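Local coordinates for protein glycoside Hydrolase (Bacteroides uniformis, PDB 5T99) that probably hydrolyses beta-galactosidic linkages in agarose-derived oligosaccharides as a family 2 glycoside hydrolase, and binds the inhibitor galacto-isofagomine in its active-site pocket, at residues T499-V504 against T517-S522; T734-D739 against S785-L790; G503-P508 against L616-W621; V629-N634 against L677-P682. All coordinates share one frame; numbering follows the deposited sequence.

Contact 1: residues T499-V504 against T517-S522; sequences TSSRGV and TNQVTS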
loop_
_atom_site.group_PDB
_atom_site.type_symbol
_atom_site.label_atom_id
_atom_site.label_comp_id
_atom_site.label_asym_id
_atom_site.label_seq_id
_atom_site.Cartn_x
_atom_site.Cartn_y
_atom_site.Cartn_z
ATOM N N THR A 499 -0.482 -19.887 -3.789
ATOM C CA THR A 499 -0.370 -19.803 -2.342
ATOM C C THR A 499 0.851 -20.571 -1.852
ATOM O O THR A 499 1.251 -21.576 -2.455
ATOM C CB THR A 499 -1.635 -20.360 -1.668
ATOM O OG1 THR A 499 -1.901 -21.680 -2.162
ATOM C CG2 THR A 499 -2.817 -19.471 -1.978
ATOM N N SER A 500 1.421 -20.096 -0.748
ATOM C CA SER A 500 2.522 -20.774 -0.075
ATOM C C SER A 500 2.683 -20.267 1.354
ATOM O O SER A 500 2.229 -19.170 1.689
ATOM C CB SER A 500 3.829 -20.595 -0.845
ATOM O OG SER A 500 4.173 -19.234 -1.002
ATOM N N SER A 501 3.284 -21.098 2.200
ATOM C CA SER A 501 3.737 -20.683 3.529
ATOM C C SER A 501 5.260 -20.604 3.469
ATOM O O SER A 501 5.893 -21.466 2.853
ATOM C CB SER A 501 3.296 -21.686 4.598
ATOM O OG SER A 501 1.887 -21.891 4.584
ATOM N N ARG A 502 5.834 -19.570 4.091
ATOM C CA ARG A 502 7.290 -19.346 4.093
ATOM C C ARG A 502 8.032 -20.537 4.679
ATOM O O ARG A 502 7.734 -20.946 5.795
ATOM C CB ARG A 502 7.651 -18.100 4.924
ATOM C CG ARG A 502 9.132 -17.722 4.868
ATOM C CD ARG A 502 9.407 -16.358 5.490
ATOM N NE ARG A 502 8.901 -16.275 6.855
ATOM C CZ ARG A 502 9.463 -16.842 7.925
ATOM N NH1 ARG A 502 10.587 -17.549 7.827
ATOM N NH2 ARG A 502 8.887 -16.700 9.119
ATOM N N GLY A 503 8.988 -21.076 3.929
ATOM C CA GLY A 503 9.850 -22.148 4.414
ATOM C C GLY A 503 9.187 -23.481 4.753
ATOM O O GLY A 503 9.718 -24.231 5.565
ATOM N N VAL A 504 8.046 -23.776 4.128
ATOM C CA VAL A 504 7.328 -25.030 4.355
ATOM C C VAL A 504 7.283 -25.803 3.049
ATOM O O VAL A 504 6.778 -25.306 2.057
ATOM C CB VAL A 504 5.899 -24.786 4.880
ATOM C CG1 VAL A 504 5.143 -26.103 5.038
ATOM C CG2 VAL A 504 5.950 -24.038 6.208
ATOM N N THR A 517 -3.346 -30.090 5.572
ATOM C CA THR A 517 -1.965 -29.719 5.855
ATOM C C THR A 517 -1.886 -28.553 6.853
ATOM O O THR A 517 -1.049 -28.588 7.768
ATOM C CB THR A 517 -1.204 -29.358 4.561
ATOM N N ASN A 518 -2.741 -27.533 6.654
ATOM C CA ASN A 518 -2.804 -26.283 7.473
ATOM C C ASN A 518 -1.787 -25.176 7.071
ATOM O O ASN A 518 -1.935 -23.997 7.434
ATOM C CB ASN A 518 -2.684 -26.593 8.971
ATOM C CG ASN A 518 -3.355 -25.555 9.837
ATOM O OD1 ASN A 518 -4.422 -25.039 9.502
ATOM N ND2 ASN A 518 -2.740 -25.254 10.974
ATOM N N GLN A 519 -0.738 -25.592 6.367
ATOM C CA GLN A 519 0.171 -24.727 5.653
ATOM C C GLN A 519 0.180 -25.238 4.202
ATOM O O GLN A 519 -0.367 -26.315 3.911
ATOM C CB GLN A 519 1.572 -24.826 6.267
ATOM C CG GLN A 519 1.664 -24.447 7.750
ATOM C CD GLN A 519 1.418 -22.964 8.026
ATOM O OE1 GLN A 519 1.549 -22.118 7.138
ATOM N NE2 GLN A 519 1.077 -22.643 9.268
ATOM N N VAL A 520 0.806 -24.474 3.307
ATOM C CA VAL A 520 0.852 -24.792 1.880
ATOM C C VAL A 520 2.303 -24.874 1.404
ATOM O O VAL A 520 3.165 -24.089 1.836
ATOM C CB VAL A 520 0.106 -23.721 1.047
ATOM C CG1 VAL A 520 -0.006 -24.152 -0.415
ATOM C CG2 VAL A 520 -1.265 -23.433 1.653
ATOM N N THR A 521 2.556 -25.811 0.491
ATOM C CA THR A 521 3.900 -26.045 -0.060
ATOM C C THR A 521 4.509 -24.781 -0.713
ATOM O O THR A 521 3.867 -24.123 -1.556
ATOM C CB THR A 521 3.919 -27.245 -1.052
ATOM O OG1 THR A 521 5.271 -27.605 -1.369
ATOM C CG2 THR A 521 3.164 -26.941 -2.340
ATOM N N SER A 522 5.748 -24.470 -0.309
ATOM C CA SER A 522 6.545 -23.369 -0.887
ATOM C C SER A 522 7.268 -23.760 -2.194
ATOM O O SER A 522 8.130 -23.014 -2.681
ATOM C CB SER A 522 7.544 -22.831 0.156
ATOM O OG SER A 522 8.061 -21.562 -0.196
HETATM O O HOH W 1 6.894 -19.783 -2.053
HETATM O O HOH W 2 9.366 -19.871 1.259
#
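The hydroxyl of Ser501 joins the two arms of this loop: OG donates to Gln519 OE1 at 2.6 Å, in the plane of the amide carbonyl and on a lone pair, and accepts the backbone N-H of Val520 at 3.1 Å between N and OG, a nearly straight bond (168°). Gln519 reaches it by a bend at chi2 (-68°) that brings OE1 round to the serine hydroxyl, while Asn769 takes NE2. Ser501 N closes the pairing with a 3.0 Å bond to Val520 O. Both segments belong to the long irregular loop between strand 490-495 of the catalytic barrel and helix 534-543, and a type II turn from Ser501 to Val504 reverses the chain, with Gly503 at positive phi. At the end of the turn, Ser522 N meets Val504 O at 2.7 Å, almost in line with the carbonyl. CG1 of Val520 packs against Thr499, 3.5 Å from its O. Further out, two waters donate to Ser522 OG, one linking it to Ser500 OG and the other to Gly503 N; Asp598 is a further partner of that hydroxyl. Arg599 binds Ser500 OG, and Thr499, whose OG1 bonds Ile526 O, has its side chain about 7 Å from the bound galacto-isofagomine.

Contact 2: residues T734-D739 against S785-L790; sequences TVRIED and SGMCML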
loop_
_atom_site.group_PDB
_atom_site.type_symbol
_atom_site.label_atom_id
_atom_site.label_comp_id
_atom_site.label_asym_id
_atom_site.label_seq_id
_atom_site.Cartn_x
_atom_site.Cartn_y
_atom_site.Cartn_z
ATOM N N THR A 734 14.737 -8.548 12.449
ATOM C CA THR A 734 14.613 -9.963 12.127
ATOM C C THR A 734 15.196 -10.793 13.265
ATOM O O THR A 734 16.256 -10.457 13.802
ATOM C CB THR A 734 15.358 -10.331 10.823
ATOM O OG1 THR A 734 14.833 -9.563 9.732
ATOM C CG2 THR A 734 15.209 -11.830 10.505
ATOM N N VAL A 735 14.503 -11.876 13.617
ATOM C CA VAL A 735 14.895 -12.750 14.712
ATOM C C VAL A 735 15.122 -14.134 14.139
ATOM O O VAL A 735 14.191 -14.751 13.649
ATOM C CB VAL A 735 13.808 -12.819 15.806
ATOM C CG1 VAL A 735 14.280 -13.697 16.972
ATOM C CG2 VAL A 735 13.425 -11.416 16.284
ATOM N N ARG A 736 16.367 -14.606 14.209
ATOM C CA ARG A 736 16.775 -15.897 13.655
ATOM C C ARG A 736 17.033 -16.900 14.776
ATOM O O ARG A 736 17.589 -16.534 15.815
ATOM C CB ARG A 736 18.048 -15.732 12.823
ATOM C CG ARG A 736 17.830 -15.034 11.492
ATOM C CD ARG A 736 19.150 -14.591 10.893
ATOM N NE ARG A 736 20.095 -15.692 10.692
ATOM C CZ ARG A 736 20.083 -16.546 9.664
ATOM N NH1 ARG A 736 19.149 -16.473 8.714
ATOM N NH2 ARG A 736 21.020 -17.497 9.584
ATOM N N ILE A 737 16.622 -18.150 14.559
ATOM C CA ILE A 737 16.971 -19.247 15.453
ATOM C C ILE A 737 18.090 -20.005 14.758
ATOM O O ILE A 737 17.871 -20.626 13.710
ATOM C CB ILE A 737 15.775 -20.185 15.755
ATOM C CG1 ILE A 737 14.568 -19.404 16.293
ATOM C CG2 ILE A 737 16.173 -21.263 16.754
ATOM C CD1 ILE A 737 14.819 -18.631 17.580
ATOM N N GLU A 738 19.288 -19.935 15.341
ATOM C CA GLU A 738 20.492 -20.538 14.753
ATOM C C GLU A 738 21.034 -21.717 15.577
ATOM O O GLU A 738 20.826 -21.799 16.792
ATOM C CB GLU A 738 21.584 -19.471 14.578
ATOM C CG GLU A 738 21.366 -18.564 13.374
ATOM C CD GLU A 738 22.320 -17.370 13.304
ATOM O OE1 GLU A 738 23.188 -17.206 14.196
ATOM O OE2 GLU A 738 22.195 -16.584 12.335
ATOM N N ASP A 739 21.732 -22.623 14.897
ATOM C CA ASP A 739 22.483 -23.687 15.569
ATOM C C ASP A 739 23.819 -23.144 16.133
ATOM O O ASP A 739 24.065 -21.934 16.077
ATOM C CB ASP A 739 22.650 -24.914 14.646
ATOM C CG ASP A 739 23.622 -24.691 13.492
ATOM O OD1 ASP A 739 24.381 -23.697 13.470
ATOM O OD2 ASP A 739 23.620 -25.557 12.595
ATOM N N SER A 785 9.300 -21.270 10.661
ATOM C CA SER A 785 10.332 -21.643 9.697
ATOM C C SER A 785 11.677 -20.932 9.926
ATOM O O SER A 785 12.289 -20.407 8.990
ATOM C CB SER A 785 9.815 -21.435 8.270
ATOM O OG SER A 785 8.705 -22.279 8.017
ATOM N N GLY A 786 12.109 -20.923 11.189
ATOM C CA GLY A 786 13.397 -20.379 11.603
ATOM C C GLY A 786 13.403 -18.940 12.093
ATOM O O GLY A 786 14.380 -18.516 12.728
ATOM N N MET A 787 12.336 -18.185 11.825
ATOM C CA MET A 787 12.377 -16.741 12.023
ATOM C C MET A 787 11.100 -16.156 12.583
ATOM O O MET A 787 10.007 -16.718 12.456
ATOM C CB MET A 787 12.709 -16.026 10.704
ATOM C CG MET A 787 14.184 -16.067 10.319
ATOM S SD MET A 787 14.590 -15.145 8.814
ATOM C CE MET A 787 14.225 -16.350 7.537
ATOM N N CYS A 788 11.269 -15.008 13.216
ATOM C CA CYS A 788 10.165 -14.149 13.572
ATOM C C CYS A 788 10.677 -12.697 13.509
ATOM O O CYS A 788 11.797 -12.453 13.040
ATOM C CB CYS A 788 9.567 -14.564 14.925
ATOM S SG CYS A 788 10.611 -14.345 16.374
ATOM N N MET A 789 9.858 -11.740 13.922
ATOM C CA MET A 789 10.137 -10.336 13.633
ATOM C C MET A 789 9.673 -9.481 14.786
ATOM O O MET A 789 8.495 -9.512 15.137
ATOM C CB MET A 789 9.411 -9.923 12.347
ATOM C CG MET A 789 9.589 -8.464 11.926
ATOM S SD MET A 789 11.241 -8.074 11.331
ATOM C CE MET A 789 11.300 -9.083 9.844
ATOM N N LEU A 790 10.607 -8.719 15.348
ATOM C CA LEU A 790 10.330 -7.793 16.432
ATOM C C LEU A 790 10.252 -6.392 15.848
ATOM O O LEU A 790 11.088 -6.015 15.032
ATOM C CB LEU A 790 11.459 -7.855 17.477
ATOM C CG LEU A 790 11.386 -6.819 18.605
ATOM C CD1 LEU A 790 10.173 -7.082 19.475
ATOM C CD2 LEU A 790 12.652 -6.819 19.442
#
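Thr734 sends its two branches to different methionines of the neighbouring strand: CG2 meets Met787 SD at 3.8 Å, and OG1 lies 3.6 Å from Met789 CE. Strands 730-738 and 787-793 are the central, antiparallel pair of a four-stranded sheet in the C-terminal domain, and their short segments run at 150° to each other. Thr734 faces Met789 and Arg736 faces Met787 in non-hydrogen-bonded pairs, so these four side chains share one face. Met789 starts out anti to its N (chi1 179°) and then bends at chi2 and chi3, which curls its thioether back across the threonine. Arg736 and Met787 instead lie side by side and point the same way, their CG atoms 4.0 Å apart. The arginine bends at chi3, and its guanidinium grips Glu738 side-on, with NE and NH2 both reaching OE2 on the anti side of the carboxylate; the NE bond is 2.8 Å. On the other face, Cys788 SG packs against Val735 CB at 3.6 Å, while CG2 of the valine turns toward Leu790. Phe754 of strand 751-758 touches all three residues, covering this face from within the domain. Val735 and Cys788 form the hydrogen-bonded pair, joined through N and O in both directions. Just before Met787, where the strand begins, lies Gly786 at positive phi (95°). Its carbonyl still accepts from the other strand, with Ile737 N 2.9 Å from Gly786 O and nearly in line with the C=O bond.

Contact 3: residues G503-P508 against L616-W621; sequences GVYHLP and LPHWNW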
loop_
_atom_site.group_PDB
_atom_site.type_symbol
_atom_site.label_atom_id
_atom_site.label_comp_id
_atom_site.label_asym_id
_atom_site.label_seq_id
_atom_site.Cartn_x
_atom_site.Cartn_y
_atom_site.Cartn_z
ATOM N N GLY A 503 8.988 -21.076 3.929
ATOM C CA GLY A 503 9.850 -22.148 4.414
ATOM C C GLY A 503 9.187 -23.481 4.753
ATOM O O GLY A 503 9.718 -24.231 5.565
ATOM N N VAL A 504 8.046 -23.776 4.128
ATOM C CA VAL A 504 7.328 -25.030 4.355
ATOM C C VAL A 504 7.283 -25.803 3.049
ATOM O O VAL A 504 6.778 -25.306 2.057
ATOM C CB VAL A 504 5.899 -24.786 4.880
ATOM C CG1 VAL A 504 5.143 -26.103 5.038
ATOM C CG2 VAL A 504 5.950 -24.038 6.208
ATOM N N TYR A 505 7.825 -27.017 3.070
ATOM C CA TYR A 505 7.858 -27.917 1.915
ATOM C C TYR A 505 7.238 -29.240 2.351
ATOM O O TYR A 505 7.555 -29.759 3.443
ATOM C CB TYR A 505 9.303 -28.121 1.440
ATOM C CG TYR A 505 10.046 -26.825 1.357
ATOM C CD1 TYR A 505 9.969 -26.031 0.216
ATOM C CD2 TYR A 505 10.773 -26.349 2.446
ATOM C CE1 TYR A 505 10.627 -24.823 0.150
ATOM C CE2 TYR A 505 11.433 -25.132 2.393
ATOM C CZ TYR A 505 11.353 -24.375 1.243
ATOM O OH TYR A 505 12.007 -23.169 1.188
ATOM N N HIS A 506 6.349 -29.769 1.512
ATOM C CA HIS A 506 5.641 -31.021 1.802
ATOM C C HIS A 506 6.107 -32.087 0.818
ATOM O O HIS A 506 5.768 -32.025 -0.372
ATOM C CB HIS A 506 4.121 -30.821 1.695
ATOM C CG HIS A 506 3.532 -30.056 2.837
ATOM N ND1 HIS A 506 2.394 -29.288 2.712
ATOM C CD2 HIS A 506 3.932 -29.929 4.127
ATOM C CE1 HIS A 506 2.109 -28.734 3.877
ATOM N NE2 HIS A 506 3.027 -29.106 4.752
ATOM N N LEU A 507 6.885 -33.051 1.320
ATOM C CA LEU A 507 7.529 -34.079 0.487
ATOM C C LEU A 507 7.042 -35.504 0.840
ATOM O O LEU A 507 7.304 -35.968 1.957
ATOM C CB LEU A 507 9.055 -33.971 0.634
ATOM C CG LEU A 507 9.680 -32.678 0.079
ATOM C CD1 LEU A 507 11.175 -32.593 0.366
ATOM C CD2 LEU A 507 9.427 -32.539 -1.418
ATOM N N PRO A 508 6.391 -36.225 -0.092
ATOM C CA PRO A 508 6.315 -35.902 -1.525
ATOM C C PRO A 508 5.164 -34.951 -1.885
ATOM O O PRO A 508 5.138 -34.401 -2.991
ATOM C CB PRO A 508 6.067 -37.274 -2.149
ATOM C CG PRO A 508 5.256 -38.006 -1.111
ATOM C CD PRO A 508 5.494 -37.350 0.231
ATOM N N LEU A 616 16.081 -23.685 -3.181
ATOM C CA LEU A 616 15.114 -24.262 -2.261
ATOM C C LEU A 616 15.023 -25.776 -2.525
ATOM O O LEU A 616 15.288 -26.208 -3.654
ATOM C CB LEU A 616 13.748 -23.537 -2.345
ATOM C CG LEU A 616 12.838 -23.300 -3.571
ATOM C CD1 LEU A 616 13.565 -22.728 -4.773
ATOM C CD2 LEU A 616 12.032 -24.528 -3.952
ATOM N N PRO A 617 14.683 -26.592 -1.521
ATOM C CA PRO A 617 14.269 -26.184 -0.170
ATOM C C PRO A 617 15.456 -25.982 0.768
ATOM O O PRO A 617 16.560 -25.755 0.294
ATOM C CB PRO A 617 13.393 -27.363 0.278
ATOM C CG PRO A 617 13.980 -28.526 -0.415
ATOM C CD PRO A 617 14.416 -28.020 -1.760
ATOM N N HIS A 618 15.213 -26.012 2.079
ATOM C CA HIS A 618 16.274 -26.220 3.080
ATOM C C HIS A 618 16.948 -27.599 2.918
ATOM O O HIS A 618 16.501 -28.436 2.120
ATOM C CB HIS A 618 15.739 -26.037 4.528
ATOM C CG HIS A 618 14.689 -27.038 4.953
ATOM N ND1 HIS A 618 13.459 -26.651 5.445
ATOM C CD2 HIS A 618 14.685 -28.396 4.979
ATOM C CE1 HIS A 618 12.745 -27.720 5.753
ATOM N NE2 HIS A 618 13.465 -28.793 5.476
ATOM N N TRP A 619 18.001 -27.833 3.699
ATOM C CA TRP A 619 18.729 -29.102 3.664
ATOM C C TRP A 619 18.764 -29.839 5.022
ATOM O O TRP A 619 19.780 -30.435 5.373
ATOM C CB TRP A 619 20.134 -28.839 3.117
ATOM C CG TRP A 619 20.721 -29.974 2.355
ATOM C CD1 TRP A 619 21.902 -30.604 2.616
ATOM C CD2 TRP A 619 20.169 -30.616 1.199
ATOM N NE1 TRP A 619 22.126 -31.595 1.695
ATOM C CE2 TRP A 619 21.084 -31.627 0.809
ATOM C CE3 TRP A 619 18.996 -30.435 0.450
ATOM C CZ2 TRP A 619 20.864 -32.459 -0.300
ATOM C CZ3 TRP A 619 18.771 -31.259 -0.651
ATOM C CH2 TRP A 619 19.702 -32.266 -1.014
ATOM N N ASN A 620 17.677 -29.742 5.794
ATOM C CA ASN A 620 17.367 -30.681 6.886
ATOM C C ASN A 620 16.295 -31.714 6.496
ATOM O O ASN A 620 15.104 -31.499 6.707
ATOM C CB ASN A 620 16.905 -29.930 8.139
ATOM C CG ASN A 620 18.024 -29.163 8.806
ATOM O OD1 ASN A 620 18.598 -28.246 8.221
ATOM N ND2 ASN A 620 18.329 -29.523 10.044
ATOM N N TRP A 621 16.743 -32.845 5.957
ATOM C CA TRP A 621 15.870 -33.958 5.558
ATOM C C TRP A 621 16.390 -35.297 6.115
ATOM O O TRP A 621 17.376 -35.311 6.851
ATOM C CB TRP A 621 15.770 -33.989 4.041
ATOM C CG TRP A 621 15.213 -32.724 3.490
ATOM C CD1 TRP A 621 15.897 -31.745 2.825
ATOM C CD2 TRP A 621 13.856 -32.280 3.577
ATOM N NE1 TRP A 621 15.043 -30.727 2.479
ATOM C CE2 TRP A 621 13.783 -31.030 2.927
ATOM C CE3 TRP A 621 12.689 -32.822 4.135
ATOM C CZ2 TRP A 621 12.587 -30.310 2.820
ATOM C CZ3 TRP A 621 11.502 -32.111 4.028
ATOM C CH2 TRP A 621 11.461 -30.867 3.377
HETATM O O HOH W 3 12.286 -23.855 6.190
#
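With chi1 near -46° and chi2 near -85°, Tyr505 swings its ring across Pro617, while Leu507, at chi1 -66° and with an extended chi2, carries CD1 over Trp621. Pro617 CB sits almost exactly above the centre of the tyrosine ring, 3.4 Å from its centroid, in a CH-pi contact. The same ring turns an edge to the face of His618 in a T-shaped pair, centroids 5.5 Å apart and planes nearly perpendicular. Leu507 CD1 makes the second CH-pi contact, 3.6 Å from the centroid of the six-membered ring of Trp621; NE2 of His618 lies over the opposite face of the indole, so both faces are covered, each off-centre. Tyr505 CB meets that indole at its edge. The contact joins the loop after barrel strand 490-495 to the loop between strands 613-616 and 626-633 in the beta domain that follows the barrel, and no direct hydrogen bond crosses it. One water bridges instead, donating to Gly503 O at 2.7 Å and hydrogen-bonded to His618 ND1 in the imidazole plane. Within the second loop, Trp621 NE1 bonds His618 O at 2.7 Å, approaching from above the carbonyl plane, which ties the indole to the backbone of the histidine that lies over its face. Leu616 CB flanks the far end of the tyrosine, whose OH bonds Asp598, and Ile627 packs against both Pro617 and Trp621.

Contact 4: residues V629-N634 against L677-P682; sequences VYVYTN and LSWDVP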
loop_
_atom_site.group_PDB
_atom_site.type_symbol
_atom_site.label_atom_id
_atom_site.label_comp_id
_atom_site.label_asym_id
_atom_site.label_seq_id
_atom_site.Cartn_x
_atom_site.Cartn_y
_atom_site.Cartn_z
ATOM N N VAL A 629 15.113 -30.220 -5.935
ATOM C CA VAL A 629 15.814 -28.970 -5.643
ATOM C C VAL A 629 15.593 -28.029 -6.812
ATOM O O VAL A 629 15.915 -28.358 -7.950
ATOM C CB VAL A 629 17.324 -29.191 -5.367
ATOM C CG1 VAL A 629 18.102 -27.876 -5.372
ATOM C CG2 VAL A 629 17.503 -29.889 -4.027
ATOM N N TYR A 630 15.029 -26.864 -6.503
ATOM C CA TYR A 630 14.694 -25.834 -7.479
ATOM C C TYR A 630 15.647 -24.653 -7.301
ATOM O O TYR A 630 16.013 -24.297 -6.171
ATOM C CB TYR A 630 13.243 -25.399 -7.279
ATOM C CG TYR A 630 12.168 -26.364 -7.789
ATOM C CD1 TYR A 630 10.817 -26.032 -7.674
ATOM C CD2 TYR A 630 12.485 -27.583 -8.413
ATOM C CE1 TYR A 630 9.816 -26.884 -8.133
ATOM C CE2 TYR A 630 11.492 -28.426 -8.889
ATOM C CZ TYR A 630 10.161 -28.075 -8.742
ATOM O OH TYR A 630 9.181 -28.917 -9.198
ATOM N N VAL A 631 16.088 -24.088 -8.419
ATOM C CA VAL A 631 16.913 -22.885 -8.403
ATOM C C VAL A 631 16.265 -21.842 -9.297
ATOM O O VAL A 631 15.894 -22.141 -10.438
ATOM C CB VAL A 631 18.363 -23.162 -8.861
ATOM C CG1 VAL A 631 19.128 -21.862 -9.128
ATOM C CG2 VAL A 631 19.092 -24.000 -7.818
ATOM N N TYR A 632 16.133 -20.627 -8.756
ATOM C CA TYR A 632 15.645 -19.468 -9.507
ATOM C C TYR A 632 16.805 -18.494 -9.731
ATOM O O TYR A 632 17.453 -18.069 -8.781
ATOM C CB TYR A 632 14.487 -18.783 -8.760
ATOM C CG TYR A 632 13.348 -19.706 -8.323
ATOM C CD1 TYR A 632 12.950 -20.795 -9.103
ATOM C CD2 TYR A 632 12.650 -19.467 -7.136
ATOM C CE1 TYR A 632 11.917 -21.625 -8.702
ATOM C CE2 TYR A 632 11.608 -20.294 -6.731
ATOM C CZ TYR A 632 11.250 -21.369 -7.519
ATOM O OH TYR A 632 10.224 -22.191 -7.128
ATOM N N THR A 633 17.077 -18.170 -10.985
ATOM C CA THR A 633 18.160 -17.268 -11.335
ATOM C C THR A 633 17.782 -16.486 -12.586
ATOM O O THR A 633 16.973 -16.951 -13.386
ATOM C CB THR A 633 19.483 -18.030 -11.602
ATOM O OG1 THR A 633 20.551 -17.100 -11.861
ATOM C CG2 THR A 633 19.362 -18.947 -12.806
ATOM N N ASN A 634 18.387 -15.308 -12.737
ATOM C CA ASN A 634 18.311 -14.532 -13.982
ATOM C C ASN A 634 19.540 -14.745 -14.870
ATOM O O ASN A 634 19.657 -14.120 -15.919
ATOM C CB ASN A 634 18.075 -13.037 -13.712
ATOM C CG ASN A 634 19.037 -12.447 -12.690
ATOM O OD1 ASN A 634 19.940 -13.131 -12.189
ATOM N ND2 ASN A 634 18.839 -11.168 -12.366
ATOM N N LEU A 677 14.989 -24.001 -12.597
ATOM C CA LEU A 677 16.007 -25.019 -12.860
ATOM C C LEU A 677 15.872 -26.051 -11.761
ATOM O O LEU A 677 15.643 -25.684 -10.614
ATOM C CB LEU A 677 17.415 -24.420 -12.826
ATOM C CG LEU A 677 17.759 -23.309 -13.812
ATOM C CD1 LEU A 677 19.178 -22.836 -13.571
ATOM C CD2 LEU A 677 17.597 -23.767 -15.249
ATOM N N SER A 678 16.003 -27.332 -12.095
ATOM C CA SER A 678 15.695 -28.387 -11.122
ATOM C C SER A 678 16.638 -29.590 -11.150
ATOM O O SER A 678 17.127 -30.005 -12.202
ATOM C CB SER A 678 14.248 -28.867 -11.300
ATOM O OG SER A 678 14.000 -29.186 -12.653
ATOM N N TRP A 679 16.856 -30.140 -9.961
ATOM C CA TRP A 679 17.639 -31.350 -9.754
ATOM C C TRP A 679 16.838 -32.276 -8.849
ATOM O O TRP A 679 16.078 -31.800 -7.997
ATOM C CB TRP A 679 18.963 -31.010 -9.055
ATOM C CG TRP A 679 19.974 -30.277 -9.893
ATOM C CD1 TRP A 679 21.064 -30.814 -10.512
ATOM C CD2 TRP A 679 20.012 -28.870 -10.166
ATOM N NE1 TRP A 679 21.769 -29.832 -11.166
ATOM C CE2 TRP A 679 21.149 -28.630 -10.966
ATOM C CE3 TRP A 679 19.192 -27.790 -9.814
ATOM C CZ2 TRP A 679 21.487 -27.353 -11.428
ATOM C CZ3 TRP A 679 19.525 -26.524 -10.269
ATOM C CH2 TRP A 679 20.666 -26.311 -11.067
ATOM N N ASP A 680 17.013 -33.583 -9.035
ATOM C CA ASP A 680 16.541 -34.587 -8.077
ATOM C C ASP A 680 17.754 -35.121 -7.328
ATOM O O ASP A 680 18.590 -35.821 -7.905
ATOM C CB ASP A 680 15.794 -35.724 -8.783
ATOM C CG ASP A 680 14.306 -35.448 -8.923
ATOM O OD1 ASP A 680 13.618 -35.276 -7.887
ATOM O OD2 ASP A 680 13.823 -35.416 -10.074
ATOM N N VAL A 681 17.838 -34.784 -6.042
ATOM C CA VAL A 681 19.033 -35.023 -5.243
ATOM C C VAL A 681 18.713 -36.013 -4.129
ATOM O O VAL A 681 17.822 -35.751 -3.325
ATOM C CB VAL A 681 19.544 -33.706 -4.615
ATOM C CG1 VAL A 681 20.882 -33.923 -3.913
ATOM C CG2 VAL A 681 19.659 -32.623 -5.684
ATOM N N PRO A 682 19.420 -37.164 -4.085
ATOM C CA PRO A 682 19.336 -38.008 -2.886
ATOM C C PRO A 682 20.023 -37.324 -1.706
ATOM O O PRO A 682 21.163 -36.858 -1.832
ATOM C CB PRO A 682 20.068 -39.290 -3.302
ATOM C CG PRO A 682 19.961 -39.317 -4.791
ATOM C CD PRO A 682 20.087 -37.874 -5.193
#
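The indole of Trp679 meets Val629 O at its edge, in the ring plane, with CE3 3.8 Å from that oxygen, while Val631 CG2 comes in obliquely to touch CZ3 at 3.5 Å. The other flat group, the Tyr630 ring, is approached obliquely by Ser678 CB, 3.6 Å from its CD2, and makes an edge-to-face pair with Tyr523. The strands 626-633 and 677-682 run antiparallel as neighbours in a three-stranded sheet, and Val629, Val631, Leu677 and Trp679 share the face that packs on strands 637-642 and 687-693, the two layers forming a beta sandwich. Trp679 reaches across from its own pair partner, Val629, to Val631, the next residue on this face; Gly648 O takes its NE1, and Arg650 makes a cation-pi contact with the indole. Further along the same face, Val629 CG2 touches Val681 CG2 at 3.9 Å, and at the other end Thr633 CG2 touches Leu677 CD1. Tyr630 and Ser678 form the non-hydrogen-bonded pair on the reverse face, where the serine hydroxyl turns to Thr657. Four backbone bonds hold the register, two for each of the pairs Val629-Trp679 and Val631-Leu677. Between them the carbonyls take CA-H...O contacts: Tyr630 CA lies 3.3 Å from Leu677 O and Ser678 CA 3.2 Å from Val629 O. The straightest bond, at 176°, runs from Val629 N to Trp679 O, 2.8 Å away.

Overall arrangement
Contacts 2 and 4 are buried strand pairs in two different beta domains, their centres about 25 Å apart; each combines regular backbone bonding with apolar side chains. Contacts 1 and 3 are partly buried and loop-based, and they share Gly503 and Val504. Contact 1 is mainly polar, closing the barrel loop with serine hydroxyls and waters, whereas contact 3 joins that loop to the next domain by ring packing without a direct hydrogen bond. Ser785 links contact 2 to this loop at Arg502 O, and Leu616 O of contact 3 pairs with Tyr630 N of contact 4. The loop 499-522 thus touches both of these beta domains, and Asp598 serves contacts 1 and 3 together.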